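Local coordinates for protein 16 kDa beta-galactoside-binding lectin (Gallus gallus, PDB 1QMJ) that binds beta-galactosides as a homodimeric galectin, recognising lactose and laminin, and may take part in regulating differentiation, at residues 69-74 / 104-109; 75-80 / 97-102. One frame throughout, in Å; residues are numbered along the deposited sequence.

Interaction 1 (69-74 / 104-109); sequences EEDRKA and FEFPNR
K73 reaches from strand 71-73 to F104 and E105 on the edge strand 104-107 of the facing sheet. Its CB lies 3.9 Å from F104 CE1 and its CG 3.8 Å from F104 CD1, an oblique approach to the ring. The chain bends at chi2 (-60°), which sets the direction of CD; beyond it CE is 3.4 Å from E105 O. NZ then donates to E105 O at 2.8 Å, with a C=O...N angle of 160°, and to a water that also accepts from E105 N. NZ also forms a salt bridge with D71 OD2 in its own strand, through a long, weak hydrogen bond.

D71 CB lies in the plane of the F106 ring, at its edge, 3.6 Å from CE1, and the carboxylate is nearly coplanar with that ring. F106 CZ in turn sits over the centre of one face of the R109 guanidinium, whose NH2 donates to E69 O at 2.6 Å, with E69 O only 6° out of the guanidinium plane; S61 OG also bonds R109 NH1. With the axes 9.5 Å apart, side chains span the two sheets here. E69 to K73 belong to the predicted galactoside site, so these bonds are consistent with fixing part of it. The charged ends of K73 and R109 each meet a main-chain carbonyl, so both bonds depend on backbone position more than on the partner's side chain.

Interaction 2 (75-80 / 97-102); sequences DFPFQQ and VKVPEV
P77 presses its ring into a hollow made by V99, E101 and V102, joining the loop after strand 71-73 to the turn after strand 94-98 at one end of the galectin beta-sandwich. The turn is closed by a backbone bond from V99 N to V102 O, and V99 and V102 both touch P77. P77 CG is the bump: V102 CG2 stands 3.4 Å away, tighter than usual van der Waals contact, and V99 CG2 3.9 Å away. The proline and V102 side chains cross at about a right angle.

On another flank, the carboxyl group of E101 lies against P77 CB, with CD at 3.5 Å; the chain bends at chi2 (97°), which swings CD over to the proline. F78 adds a second fit, again at about a right angle: its CE1 and CZ are each 3.7 Å from V99 CG1, so one methyl meets two neighbouring ring atoms. V99 divides its methyls between two loop residues, CG1 to F78 and CG2 to P77. F78 also touches F44 and P46 of strand 39-47, continuing the apolar packing into the opposite sheet. D75 CB lies 4.1 Å from V102 CG2.

How the interactions relate
The centres of interactions 1 and 2 lie 15 Å apart, and the two contacts touch. Residues 69-74 run directly into 75-80, and 97-102 comes before 104-109, so interaction 2 is nested inside the loop that interaction 1 closes. Strands 94-98 and 103-107 are antiparallel neighbours in the five-strand sheet, joined by a probable hydrogen bond from F104 N to V97 O, whereas strand 71-73 pairs with 56-63 in the other sheet. F104 is common ground: its CZ packs 3.6 Å from P77 CD. Interaction 1 spans the two sheets at strand 103-107, and interaction 2 continues the packing at the loops beyond, beside the predicted galactoside site.

Interaction 1 (69-74 / 104-109)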
loop_
_atom_site.group_PDB
_atom_site.type_symbol
_atom_site.label_atom_id
_atom_site.label_comp_id
_atom_site.label_asym_id
_atom_site.label_seq_id
_atom_site.Cartn_x
_atom_site.Cartn_y
_atom_site.Cartn_z
ATOM N N GLU A 69 -22.355 -9.554 13.566
ATOM C CA GLU A 69 -23.175 -8.680 14.416
ATOM C C GLU A 69 -22.406 -7.385 14.670
ATOM O O GLU A 69 -21.273 -7.399 15.171
ATOM C CB GLU A 69 -23.483 -9.366 15.750
ATOM C CG GLU A 69 -24.030 -8.402 16.811
ATOM C CD GLU A 69 -25.469 -7.944 16.536
ATOM O OE1 GLU A 69 -26.251 -8.668 15.809
ATOM O OE2 GLU A 69 -25.900 -6.834 17.033
ATOM N N GLU A 70 -23.037 -6.296 14.311
ATOM C CA GLU A 70 -22.449 -4.969 14.471
ATOM C C GLU A 70 -22.122 -4.695 15.927
ATOM O O GLU A 70 -22.801 -5.189 16.839
ATOM C CB GLU A 70 -23.420 -3.894 14.003
ATOM C CG GLU A 70 -23.479 -3.759 12.487
ATOM C CD GLU A 70 -24.202 -2.493 12.040
ATOM O OE1 GLU A 70 -24.774 -1.737 12.916
ATOM O OE2 GLU A 70 -24.239 -2.181 10.791
ATOM N N ASP A 71 -21.085 -3.917 16.071
ATOM C CA ASP A 71 -20.578 -3.472 17.359
ATOM C C ASP A 71 -20.374 -1.970 17.273
ATOM O O ASP A 71 -19.406 -1.491 16.669
ATOM C CB ASP A 71 -19.251 -4.169 17.676
ATOM C CG ASP A 71 -18.684 -3.778 19.045
ATOM O OD1 ASP A 71 -19.428 -3.164 19.901
ATOM O OD2 ASP A 71 -17.461 -4.063 19.342
ATOM N N ARG A 72 -21.300 -1.265 17.873
ATOM C CA ARG A 72 -21.285 0.197 17.887
ATOM C C ARG A 72 -20.516 0.693 19.099
ATOM O O ARG A 72 -20.756 0.251 20.227
ATOM C CB ARG A 72 -22.710 0.718 17.940
ATOM C CG ARG A 72 -23.363 0.712 16.572
ATOM C CD ARG A 72 -24.800 0.214 16.581
ATOM N NE ARG A 72 -25.380 0.250 15.246
ATOM C CZ ARG A 72 -25.706 1.379 14.621
ATOM N NH1 ARG A 72 -25.530 2.568 15.216
ATOM N NH2 ARG A 72 -26.213 1.426 13.385
ATOM N N LYS A 73 -19.607 1.604 18.819
ATOM C CA LYS A 73 -18.748 2.208 19.845
ATOM C C LYS A 73 -19.330 3.553 20.289
ATOM O O LYS A 73 -20.037 4.228 19.527
ATOM C CB LYS A 73 -17.347 2.414 19.284
ATOM C CG LYS A 73 -16.650 1.093 18.948
ATOM C CD LYS A 73 -16.479 0.179 20.165
ATOM C CE LYS A 73 -15.786 -1.142 19.827
ATOM N NZ LYS A 73 -15.461 -1.941 21.019
ATOM N N ALA A 74 -19.005 3.895 21.521
ATOM C CA ALA A 74 -19.478 5.131 22.165
ATOM C C ALA A 74 -18.637 6.357 21.765
ATOM O O ALA A 74 -19.170 7.449 21.531
ATOM C CB ALA A 74 -19.404 4.986 23.687
ATOM N N PHE A 104 -9.659 1.448 20.170
ATOM C CA PHE A 104 -10.845 0.646 19.950
ATOM C C PHE A 104 -10.408 -0.802 19.950
ATOM O O PHE A 104 -9.310 -1.119 19.511
ATOM C CB PHE A 104 -11.488 1.007 18.612
ATOM C CG PHE A 104 -12.037 2.412 18.561
ATOM C CD1 PHE A 104 -13.236 2.731 19.204
ATOM C CD2 PHE A 104 -11.366 3.413 17.863
ATOM C CE1 PHE A 104 -13.759 4.027 19.147
ATOM C CE2 PHE A 104 -11.881 4.716 17.799
ATOM C CZ PHE A 104 -13.080 5.021 18.444
ATOM N N GLU A 105 -11.242 -1.671 20.497
ATOM C CA GLU A 105 -10.924 -3.085 20.545
ATOM C C GLU A 105 -12.090 -3.842 19.940
ATOM O O GLU A 105 -13.229 -3.400 20.036
ATOM C CB GLU A 105 -10.682 -3.517 21.990
ATOM C CG GLU A 105 -9.492 -2.815 22.624
ATOM C CD GLU A 105 -9.381 -3.063 24.114
ATOM O OE1 GLU A 105 -9.059 -4.206 24.503
ATOM O OE2 GLU A 105 -9.607 -2.111 24.895
ATOM N N PHE A 106 -11.803 -4.966 19.295
ATOM C CA PHE A 106 -12.834 -5.777 18.662
ATOM C C PHE A 106 -12.325 -7.212 18.709
ATOM O O PHE A 106 -11.179 -7.475 18.360
ATOM C CB PHE A 106 -13.033 -5.313 17.209
ATOM C CG PHE A 106 -14.215 -5.940 16.517
ATOM C CD1 PHE A 106 -15.514 -5.594 16.872
ATOM C CD2 PHE A 106 -14.030 -6.865 15.490
ATOM C CE1 PHE A 106 -16.610 -6.159 16.216
ATOM C CE2 PHE A 106 -15.119 -7.435 14.827
ATOM C CZ PHE A 106 -16.409 -7.081 15.191
ATOM N N PRO A 107 -13.162 -8.159 19.157
ATOM C CA PRO A 107 -12.729 -9.558 19.231
ATOM C C PRO A 107 -12.394 -10.192 17.887
ATOM O O PRO A 107 -13.084 -9.966 16.888
ATOM C CB PRO A 107 -13.916 -10.248 19.897
ATOM C CG PRO A 107 -15.073 -9.420 19.460
ATOM C CD PRO A 107 -14.553 -8.017 19.612
ATOM N N ASN A 108 -11.320 -10.974 17.874
ATOM C CA ASN A 108 -10.875 -11.672 16.678
ATOM C C ASN A 108 -11.822 -12.865 16.553
ATOM O O ASN A 108 -11.485 -13.997 16.919
ATOM C CB ASN A 108 -9.419 -12.138 16.850
ATOM C CG ASN A 108 -8.835 -12.765 15.584
ATOM O OD1 ASN A 108 -9.562 -13.120 14.650
ATOM N ND2 ASN A 108 -7.515 -12.909 15.558
ATOM N N ARG A 109 -13.024 -12.589 16.057
ATOM C CA ARG A 109 -14.057 -13.604 15.900
ATOM C C ARG A 109 -13.636 -14.762 14.996
ATOM O O ARG A 109 -13.888 -15.930 15.306
ATOM C CB ARG A 109 -15.342 -12.973 15.347
ATOM C CG ARG A 109 -15.985 -11.897 16.213
ATOM C CD ARG A 109 -17.222 -11.359 15.504
ATOM N NE ARG A 109 -17.945 -10.353 16.277
ATOM C CZ ARG A 109 -18.824 -9.493 15.758
ATOM N NH1 ARG A 109 -19.093 -9.501 14.460
ATOM N NH2 ARG A 109 -19.462 -8.641 16.550
HETATM O O HOH W 1 -13.376 -0.428 22.397
#

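Interaction 2 (75-80 / 97-102)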
loop_
_atom_site.group_PDB
_atom_site.type_symbol
_atom_site.label_atom_id
_atom_site.label_comp_id
_atom_site.label_asym_id
_atom_site.label_seq_id
_atom_site.Cartn_x
_atom_site.Cartn_y
_atom_site.Cartn_z
ATOM N N ASP A 75 -17.335 6.163 21.692
ATOM C CA ASP A 75 -16.394 7.252 21.348
ATOM C C ASP A 75 -16.275 7.446 19.834
ATOM O O ASP A 75 -16.278 6.479 19.061
ATOM C CB ASP A 75 -15.005 6.938 21.895
ATOM C CG ASP A 75 -14.979 6.852 23.418
ATOM O OD1 ASP A 75 -15.030 7.929 24.124
ATOM O OD2 ASP A 75 -14.907 5.702 23.994
ATOM N N PHE A 76 -16.172 8.714 19.469
ATOM C CA PHE A 76 -16.031 9.148 18.069
ATOM C C PHE A 76 -15.017 10.302 18.000
ATOM O O PHE A 76 -15.397 11.468 17.804
ATOM C CB PHE A 76 -17.381 9.614 17.526
ATOM C CG PHE A 76 -17.392 9.741 16.001
ATOM C CD1 PHE A 76 -17.414 8.592 15.200
ATOM C CD2 PHE A 76 -17.380 11.007 15.409
ATOM C CE1 PHE A 76 -17.423 8.712 13.804
ATOM C CE2 PHE A 76 -17.389 11.128 14.014
ATOM C CZ PHE A 76 -17.410 9.980 13.212
ATOM N N PRO A 77 -13.719 10.002 18.195
ATOM C CA PRO A 77 -12.638 10.996 18.138
ATOM C C PRO A 77 -12.369 11.548 16.741
ATOM O O PRO A 77 -11.204 11.961 16.456
ATOM C CB PRO A 77 -11.401 10.235 18.528
ATOM C CG PRO A 77 -11.799 8.782 18.745
ATOM C CD PRO A 77 -13.268 8.636 18.492
ATOM N N PHE A 78 -13.352 11.582 15.861
ATOM C CA PHE A 78 -13.093 12.074 14.477
ATOM C C PHE A 78 -13.952 13.286 14.095
ATOM O O PHE A 78 -15.075 13.456 14.579
ATOM C CB PHE A 78 -13.386 10.973 13.449
ATOM C CG PHE A 78 -12.640 9.657 13.720
ATOM C CD1 PHE A 78 -11.282 9.534 13.392
ATOM C CD2 PHE A 78 -13.319 8.575 14.295
ATOM C CE1 PHE A 78 -10.606 8.329 13.639
ATOM C CE2 PHE A 78 -12.643 7.371 14.541
ATOM C CZ PHE A 78 -11.288 7.249 14.213
ATOM N N GLN A 79 -13.361 14.083 13.218
ATOM C CA GLN A 79 -13.974 15.302 12.666
ATOM C C GLN A 79 -13.564 15.422 11.195
ATOM O O GLN A 79 -12.449 15.046 10.811
ATOM C CB GLN A 79 -13.496 16.535 13.441
ATOM C CG GLN A 79 -13.979 16.554 14.894
ATOM C CD GLN A 79 -13.479 17.770 15.681
ATOM O OE1 GLN A 79 -12.367 18.241 15.446
ATOM N NE2 GLN A 79 -14.241 18.311 16.613
ATOM N N GLN A 80 -14.477 15.942 10.400
ATOM C CA GLN A 80 -14.249 16.124 8.955
ATOM C C GLN A 80 -13.128 17.148 8.716
ATOM O O GLN A 80 -13.068 18.192 9.382
ATOM C CB GLN A 80 -15.523 16.631 8.275
ATOM C CG GLN A 80 -16.687 15.641 8.345
ATOM C CD GLN A 80 -18.032 16.287 8.009
ATOM O OE1 GLN A 80 -18.858 15.675 7.333
ATOM N NE2 GLN A 80 -18.303 17.504 8.442
ATOM N N VAL A 97 -7.365 -0.964 17.421
ATOM C CA VAL A 97 -7.272 0.182 16.522
ATOM C C VAL A 97 -7.012 1.407 17.372
ATOM O O VAL A 97 -7.837 1.789 18.209
ATOM C CB VAL A 97 -8.575 0.359 15.739
ATOM C CG1 VAL A 97 -8.508 1.505 14.727
ATOM C CG2 VAL A 97 -8.966 -0.882 14.934
ATOM N N LYS A 98 -5.869 2.021 17.169
ATOM C CA LYS A 98 -5.525 3.203 17.955
ATOM C C LYS A 98 -5.348 4.445 17.115
ATOM O O LYS A 98 -4.662 4.429 16.081
ATOM C CB LYS A 98 -4.207 3.044 18.730
ATOM C CG LYS A 98 -3.556 1.676 18.590
ATOM C CD LYS A 98 -3.207 1.048 19.946
ATOM C CE LYS A 98 -1.988 1.688 20.620
ATOM N NZ LYS A 98 -1.391 0.830 21.658
ATOM N N VAL A 99 -5.991 5.458 17.621
ATOM C CA VAL A 99 -5.953 6.797 17.077
ATOM C C VAL A 99 -5.433 7.691 18.184
ATOM O O VAL A 99 -5.320 7.239 19.342
ATOM C CB VAL A 99 -7.344 7.263 16.641
ATOM C CG1 VAL A 99 -7.890 6.491 15.440
ATOM C CG2 VAL A 99 -8.397 7.119 17.740
ATOM N N PRO A 100 -4.894 8.763 17.997
ATOM C CA PRO A 100 -4.305 9.507 19.120
ATOM C C PRO A 100 -5.108 9.639 20.434
ATOM O O PRO A 100 -4.523 9.627 21.518
ATOM C CB PRO A 100 -3.979 10.868 18.496
ATOM C CG PRO A 100 -4.999 10.990 17.382
ATOM C CD PRO A 100 -4.984 9.607 16.792
ATOM N N GLU A 101 -6.433 9.703 20.346
ATOM C CA GLU A 101 -7.262 9.874 21.541
ATOM C C GLU A 101 -7.833 8.603 22.164
ATOM O O GLU A 101 -7.874 8.465 23.390
ATOM C CB GLU A 101 -8.433 10.823 21.245
ATOM C CG GLU A 101 -8.072 12.054 20.425
ATOM C CD GLU A 101 -8.373 11.893 18.938
ATOM O OE1 GLU A 101 -7.959 10.880 18.331
ATOM O OE2 GLU A 101 -9.031 12.796 18.377
ATOM N N VAL A 102 -8.292 7.685 21.320
ATOM C CA VAL A 102 -8.919 6.462 21.795
ATOM C C VAL A 102 -8.369 5.189 21.163
ATOM O O VAL A 102 -7.851 5.200 20.045
ATOM C CB VAL A 102 -10.443 6.493 21.490
ATOM C CG1 VAL A 102 -11.155 5.369 22.205
ATOM C CG2 VAL A 102 -11.040 7.828 21.868
#